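Local coordinates for protein N-acetyltransferase (Staphylococcus aureus subsp. aureus, PDB 4LUA) that probably transfers an acetyl group from acetyl-CoA to an amine of its substrate, as members of the GNAT superfamily do, at residues E101-I106 and S134-D139; F105-A110 and E116-S121. One frame throughout, in Å; residues are numbered along the deposited sequence. Where two conformers were deposited one is given.

Contact 1 of 2, residues E101-I106 and S134-D139; sequences ELINFI and SALGFD
Leu136 spreads its two methyl groups over neighbouring residues of helix 96-112, one on Ile103 and the other on Asn104. Leu136 CD1 packs against the branch of the isoleucine, 3.7 Å from Ile103 CG2, and the two side chains cross at about a right angle. The second methyl, Leu136 CD2, stands obliquely above the amide plane of Asn104, close to CG, OD1 and ND2 and nearest Asn104 ND2 at 3.4 Å. The polar link between these two residues is indirect: a single water donates to both Asn104 OD1 (2.6 Å) and Leu136 O (2.8 Å), tying the helix side chain to the loop backbone. Deeper in, Ile103 CG2 also meets the Phe138 ring obliquely, 4.2 Å from Phe138 CE1. This methyl can serve both partners because it is the branch that stands anti to the backbone N, whereas CG1, with chi1 at -58°, lies beside that N and leads away from the loop. Burial follows the same order: Ile103 and Phe138 are buried, while Asn104 and Leu136 remain partly exposed at the water-bridged margin. Tyr133 and Tyr162 each meet the Phe138 ring edge-to-face, placing it among aromatic neighbours from helix 127-135 and strand 153-163. At Gly137 the backbone leaves helical angles, with phi at 100°, and Gly137 N bonds back to Ser134 O at 3.0 Å. The arrangement is a Schellman C-cap followed by an apolar residue, here joining helix 127-135 to strand 139-150 and setting that junction against helix 96-112 within the GNAT fold.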
loop_
_atom_site.group_PDB
_atom_site.type_symbol
_atom_site.label_atom_id
_atom_site.label_comp_id
_atom_site.label_asym_id
_atom_site.label_seq_id
_atom_site.Cartn_x
_atom_site.Cartn_y
_atom_site.Cartn_z
ATOM N N GLU A 101 -9.840 1.019 6.885
ATOM C CA GLU A 101 -10.381 2.357 6.542
ATOM C C GLU A 101 -9.573 2.944 5.375
ATOM O O GLU A 101 -10.130 3.492 4.391
ATOM C CB GLU A 101 -10.360 3.293 7.741
ATOM C CG GLU A 101 -11.570 3.176 8.633
ATOM C CD GLU A 101 -11.487 4.136 9.825
ATOM O OE1 GLU A 101 -10.892 5.235 9.667
ATOM O OE2 GLU A 101 -11.997 3.777 10.919
ATOM N N LEU A 102 -8.245 2.755 5.408
ATOM C CA LEU A 102 -7.386 3.279 4.344
ATOM C C LEU A 102 -7.637 2.608 2.972
ATOM O O LEU A 102 -7.818 3.288 1.938
ATOM C CB LEU A 102 -5.892 3.138 4.758
ATOM C CG LEU A 102 -4.898 3.620 3.707
ATOM C CD1 LEU A 102 -5.083 5.117 3.288
ATOM C CD2 LEU A 102 -3.517 3.450 4.312
ATOM N N ILE A 103 -7.672 1.266 2.919
ATOM C CA ILE A 103 -7.842 0.583 1.638
ATOM C C ILE A 103 -9.292 0.788 1.149
ATOM O O ILE A 103 -9.519 0.936 -0.058
ATOM C CB ILE A 103 -7.439 -0.895 1.775
ATOM C CG1 ILE A 103 -5.989 -1.025 2.257
ATOM C CG2 ILE A 103 -7.670 -1.589 0.446
ATOM C CD1 ILE A 103 -4.927 -0.252 1.345
ATOM N N ASN A 104 -10.293 0.833 2.050
ATOM C CA ASN A 104 -11.664 1.154 1.575
ATOM C C ASN A 104 -11.720 2.561 0.947
ATOM O O ASN A 104 -12.411 2.799 -0.077
ATOM C CB ASN A 104 -12.711 1.044 2.683
ATOM C CG ASN A 104 -13.307 -0.341 2.768
ATOM O OD1 ASN A 104 -13.611 -0.954 1.745
ATOM N ND2 ASN A 104 -13.519 -0.835 4.001
ATOM N N PHE A 105 -10.982 3.501 1.575
ATOM C CA PHE A 105 -10.877 4.805 0.949
ATOM C C PHE A 105 -10.243 4.725 -0.432
ATOM O O PHE A 105 -10.765 5.374 -1.361
ATOM C CB PHE A 105 -10.120 5.803 1.878
ATOM C CG PHE A 105 -9.512 6.942 1.122
ATOM C CD1 PHE A 105 -10.226 8.078 0.843
ATOM C CD2 PHE A 105 -8.223 6.790 0.620
ATOM C CE1 PHE A 105 -9.665 9.135 0.088
ATOM C CE2 PHE A 105 -7.693 7.733 -0.182
ATOM C CZ PHE A 105 -8.415 8.929 -0.472
ATOM N N ILE A 106 -9.143 3.972 -0.570
ATOM C CA ILE A 106 -8.502 3.841 -1.883
ATOM C C ILE A 106 -9.464 3.256 -2.940
ATOM O O ILE A 106 -9.507 3.760 -4.086
ATOM C CB ILE A 106 -7.165 3.076 -1.784
ATOM C CG1 ILE A 106 -6.200 3.948 -1.018
ATOM C CG2 ILE A 106 -6.667 2.723 -3.198
ATOM C CD1 ILE A 106 -4.823 3.293 -0.778
ATOM N N SER A 134 -9.083 -10.052 1.009
ATOM C CA SER A 134 -10.273 -10.793 0.574
ATOM C C SER A 134 -11.523 -10.229 1.260
ATOM O O SER A 134 -12.601 -10.124 0.650
ATOM C CB SER A 134 -10.118 -12.295 0.925
ATOM O OG SER A 134 -11.294 -12.997 0.572
ATOM N N ALA A 135 -11.368 -9.842 2.529
ATOM C CA ALA A 135 -12.519 -9.338 3.253
ATOM C C ALA A 135 -13.001 -7.995 2.675
ATOM O O ALA A 135 -14.168 -7.604 2.861
ATOM C CB ALA A 135 -12.154 -9.170 4.753
ATOM N N LEU A 136 -12.087 -7.273 2.031
ATOM C CA LEU A 136 -12.458 -5.997 1.374
ATOM C C LEU A 136 -12.938 -6.186 -0.049
ATOM O O LEU A 136 -13.275 -5.195 -0.720
ATOM C CB LEU A 136 -11.205 -5.092 1.333
ATOM C CG LEU A 136 -10.827 -4.657 2.756
ATOM C CD1 LEU A 136 -9.433 -4.005 2.691
ATOM C CD2 LEU A 136 -11.831 -3.689 3.349
ATOM N N GLY A 137 -13.050 -7.433 -0.483
ATOM C CA GLY A 137 -13.634 -7.665 -1.795
ATOM C C GLY A 137 -12.637 -7.918 -2.921
ATOM O O GLY A 137 -13.090 -8.068 -4.084
ATOM N N PHE A 138 -11.335 -7.969 -2.625
ATOM C CA PHE A 138 -10.367 -8.353 -3.662
ATOM C C PHE A 138 -10.424 -9.855 -3.923
ATOM O O PHE A 138 -10.644 -10.650 -2.979
ATOM C CB PHE A 138 -8.937 -8.031 -3.189
ATOM C CG PHE A 138 -8.589 -6.561 -3.270
ATOM C CD1 PHE A 138 -9.228 -5.619 -2.423
ATOM C CD2 PHE A 138 -7.660 -6.081 -4.209
ATOM C CE1 PHE A 138 -8.911 -4.248 -2.516
ATOM C CE2 PHE A 138 -7.323 -4.693 -4.293
ATOM C CZ PHE A 138 -7.991 -3.784 -3.421
ATOM N N ASP A 139 -10.189 -10.236 -5.176
ATOM C CA ASP A 139 -10.207 -11.648 -5.596
ATOM C C ASP A 139 -8.842 -12.035 -6.068
ATOM O O ASP A 139 -8.021 -11.212 -6.479
ATOM C CB ASP A 139 -11.188 -11.800 -6.740
ATOM C CG ASP A 139 -12.655 -11.764 -6.254
ATOM O OD1 ASP A 139 -12.929 -11.980 -5.039
ATOM O OD2 ASP A 139 -13.538 -11.552 -7.097
HETATM O O HOH W 1 -14.580 -3.031 0.459
#

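Contact 2 of 2, residues F105-A110 and E116-S121; sequences FIINYA and ESLLTS
Leu118 projects from its strand toward helix 96-112 and meets three residues of one helical face, Ile106, Ile107 and Ala110. Its methyls divide the work. Leu118 CD1 lies 3.8 Å from Ile107 CG1 and equally near Ile107 CA, reaching the helix backbone too. Leu118 CD2 instead sits between successive turns, 4.1 Å from Ile106 CG2 and 4.1 Å from Ala110 CB. The alanine methyl is directed at the strand and also touches the leucine branch point, with Ala110 CB 4.1 Å from Leu118 CG. Ile107 and Leu118 cross at about a right angle; in the isoleucine, CG1 is anti to the carbonyl carbon (chi1 -69°), and this is the branch that supplies the contact. All four residues are buried, and the side-chain contacts are all aliphatic.

In the next shell, Leu118 is held by backbone hydrogen bonds with Tyr162 of the adjacent antiparallel strand 153-163, reinforced by the bond between Ser117 OG and Tyr162 O. Leu119 pairs through its backbone with Ser84 and Ile86 of strand 83-91, the pattern of parallel strands. Leu72 touches Leu118, and Ala70 and Phe58 touch Ile106, so strands 55-62 and 65-75 also border this core. On the helix, Ala110 N bonds to Ile106 O at 2.8 Å, fixing the spacing of the two residues that share CD2. The segment axes approach to 9.3 Å and their directions differ by 146°, so helix and strand run roughly antiparallel. Strand 117-123, reached by a short connection, turns back along the helix beside strand 83-91, closing the beta-alpha-beta crossover central to the GNAT fold.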
loop_
_atom_site.group_PDB
_atom_site.type_symbol
_atom_site.label_atom_id
_atom_site.label_comp_id
_atom_site.label_asym_id
_atom_site.label_seq_id
_atom_site.Cartn_x
_atom_site.Cartn_y
_atom_site.Cartn_z
ATOM N N PHE A 105 -10.982 3.501 1.575
ATOM C CA PHE A 105 -10.877 4.805 0.949
ATOM C C PHE A 105 -10.243 4.725 -0.432
ATOM O O PHE A 105 -10.765 5.374 -1.361
ATOM C CB PHE A 105 -10.120 5.803 1.878
ATOM C CG PHE A 105 -9.512 6.942 1.122
ATOM C CD1 PHE A 105 -10.226 8.078 0.843
ATOM C CD2 PHE A 105 -8.223 6.790 0.620
ATOM C CE1 PHE A 105 -9.665 9.135 0.088
ATOM C CE2 PHE A 105 -7.693 7.733 -0.182
ATOM C CZ PHE A 105 -8.415 8.929 -0.472
ATOM N N ILE A 106 -9.143 3.972 -0.570
ATOM C CA ILE A 106 -8.502 3.841 -1.883
ATOM C C ILE A 106 -9.464 3.256 -2.940
ATOM O O ILE A 106 -9.507 3.760 -4.086
ATOM C CB ILE A 106 -7.165 3.076 -1.784
ATOM C CG1 ILE A 106 -6.200 3.948 -1.018
ATOM C CG2 ILE A 106 -6.667 2.723 -3.198
ATOM C CD1 ILE A 106 -4.823 3.293 -0.778
ATOM N N ILE A 107 -10.249 2.236 -2.570
ATOM C CA ILE A 107 -11.246 1.695 -3.496
ATOM C C ILE A 107 -12.193 2.795 -3.946
ATOM O O ILE A 107 -12.476 2.963 -5.176
ATOM C CB ILE A 107 -12.067 0.570 -2.846
ATOM C CG1 ILE A 107 -11.190 -0.665 -2.626
ATOM C CG2 ILE A 107 -13.239 0.178 -3.737
ATOM C CD1 ILE A 107 -11.767 -1.687 -1.555
ATOM N N ASN A 108 -12.715 3.602 -2.987
ATOM C CA ASN A 108 -13.608 4.684 -3.463
ATOM C C ASN A 108 -12.928 5.784 -4.278
ATOM O O ASN A 108 -13.498 6.316 -5.205
ATOM C CB ASN A 108 -14.354 5.336 -2.259
ATOM C CG ASN A 108 -15.403 4.429 -1.693
ATOM O OD1 ASN A 108 -16.322 4.028 -2.409
ATOM N ND2 ASN A 108 -15.272 4.065 -0.409
ATOM N N TYR A 109 -11.706 6.156 -3.887
ATOM C CA TYR A 109 -10.949 7.131 -4.648
ATOM C C TYR A 109 -10.794 6.649 -6.082
ATOM O O TYR A 109 -10.992 7.392 -7.065
ATOM C CB TYR A 109 -9.594 7.361 -3.954
ATOM C CG TYR A 109 -8.701 8.260 -4.761
ATOM C CD1 TYR A 109 -8.682 9.630 -4.515
ATOM C CD2 TYR A 109 -7.884 7.714 -5.757
ATOM C CE1 TYR A 109 -7.893 10.472 -5.303
ATOM C CE2 TYR A 109 -7.096 8.520 -6.552
ATOM C CZ TYR A 109 -7.101 9.900 -6.315
ATOM O OH TYR A 109 -6.310 10.762 -7.070
ATOM N N ALA A 110 -10.412 5.397 -6.223
ATOM C CA ALA A 110 -10.200 4.830 -7.549
ATOM C C ALA A 110 -11.488 4.794 -8.366
ATOM O O ALA A 110 -11.505 5.149 -9.577
ATOM C CB ALA A 110 -9.642 3.437 -7.390
ATOM N N GLU A 116 -10.001 1.485 -13.699
ATOM C CA GLU A 116 -10.660 0.260 -14.142
ATOM C C GLU A 116 -10.440 -0.874 -13.148
ATOM O O GLU A 116 -11.311 -1.740 -12.949
ATOM C CB GLU A 116 -10.096 -0.230 -15.477
ATOM C CG GLU A 116 -10.144 0.720 -16.651
ATOM C CD GLU A 116 -9.619 0.037 -17.920
ATOM O OE1 GLU A 116 -8.730 -0.852 -17.800
ATOM O OE2 GLU A 116 -10.109 0.378 -19.022
ATOM N N SER A 117 -9.281 -0.889 -12.503
ATOM C CA SER A 117 -9.059 -1.946 -11.535
ATOM C C SER A 117 -7.992 -1.518 -10.564
ATOM O O SER A 117 -7.292 -0.494 -10.798
ATOM C CB SER A 117 -8.613 -3.274 -12.175
ATOM O OG SER A 117 -8.688 -4.333 -11.173
ATOM N N LEU A 118 -7.930 -2.242 -9.451
ATOM C CA LEU A 118 -6.912 -1.955 -8.464
ATOM C C LEU A 118 -6.248 -3.290 -8.269
ATOM O O LEU A 118 -6.957 -4.307 -8.055
ATOM C CB LEU A 118 -7.498 -1.617 -7.084
ATOM C CG LEU A 118 -8.013 -0.264 -6.761
ATOM C CD1 LEU A 118 -8.675 -0.378 -5.393
ATOM C CD2 LEU A 118 -6.781 0.602 -6.717
ATOM N N LEU A 119 -4.900 -3.336 -8.318
ATOM C CA LEU A 119 -4.186 -4.604 -8.042
ATOM C C LEU A 119 -3.335 -4.481 -6.795
ATOM O O LEU A 119 -2.945 -3.372 -6.413
ATOM C CB LEU A 119 -3.255 -4.906 -9.200
ATOM C CG LEU A 119 -3.888 -5.123 -10.552
ATOM C CD1 LEU A 119 -2.748 -5.322 -11.569
ATOM C CD2 LEU A 119 -4.731 -6.330 -10.472
ATOM N N THR A 120 -3.137 -5.571 -6.082
ATOM C CA THR A 120 -2.207 -5.552 -4.964
ATOM C C THR A 120 -1.432 -6.871 -5.004
ATOM O O THR A 120 -1.925 -7.915 -5.475
ATOM C CB THR A 120 -2.998 -5.396 -3.590
ATOM O OG1 THR A 120 -2.077 -5.018 -2.555
ATOM C CG2 THR A 120 -3.766 -6.686 -3.181
ATOM N N SER A 121 -0.179 -6.852 -4.521
ATOM C CA SER A 121 0.668 -8.041 -4.475
ATOM C C SER A 121 0.990 -8.354 -3.014
ATOM O O SER A 121 1.153 -7.429 -2.197
ATOM C CB SER A 121 2.001 -7.858 -5.282
ATOM O OG SER A 121 2.632 -6.664 -4.762
#

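In the fold
Both contacts use successive parts of helix 96-112, Ile103 and Asn104 in contact 1, Ile106, Ile107 and Ala110 in contact 2, but they bring different parts of the chain to it. Contact 2 is wholly buried and purely aliphatic, joining the helix to a regular strand. Contact 1 is partly buried: its isoleucine and phenylalanine lie inside, while a water links the asparagine to the loop backbone nearer the surface. Their centres are 8 Å apart, and they meet where Phe138 CE1 lies 4.0 Å from Ile107 CD1. Contact 2 sets strand 117-123, and contact 1 the turn after helix 127-135, against the same helix.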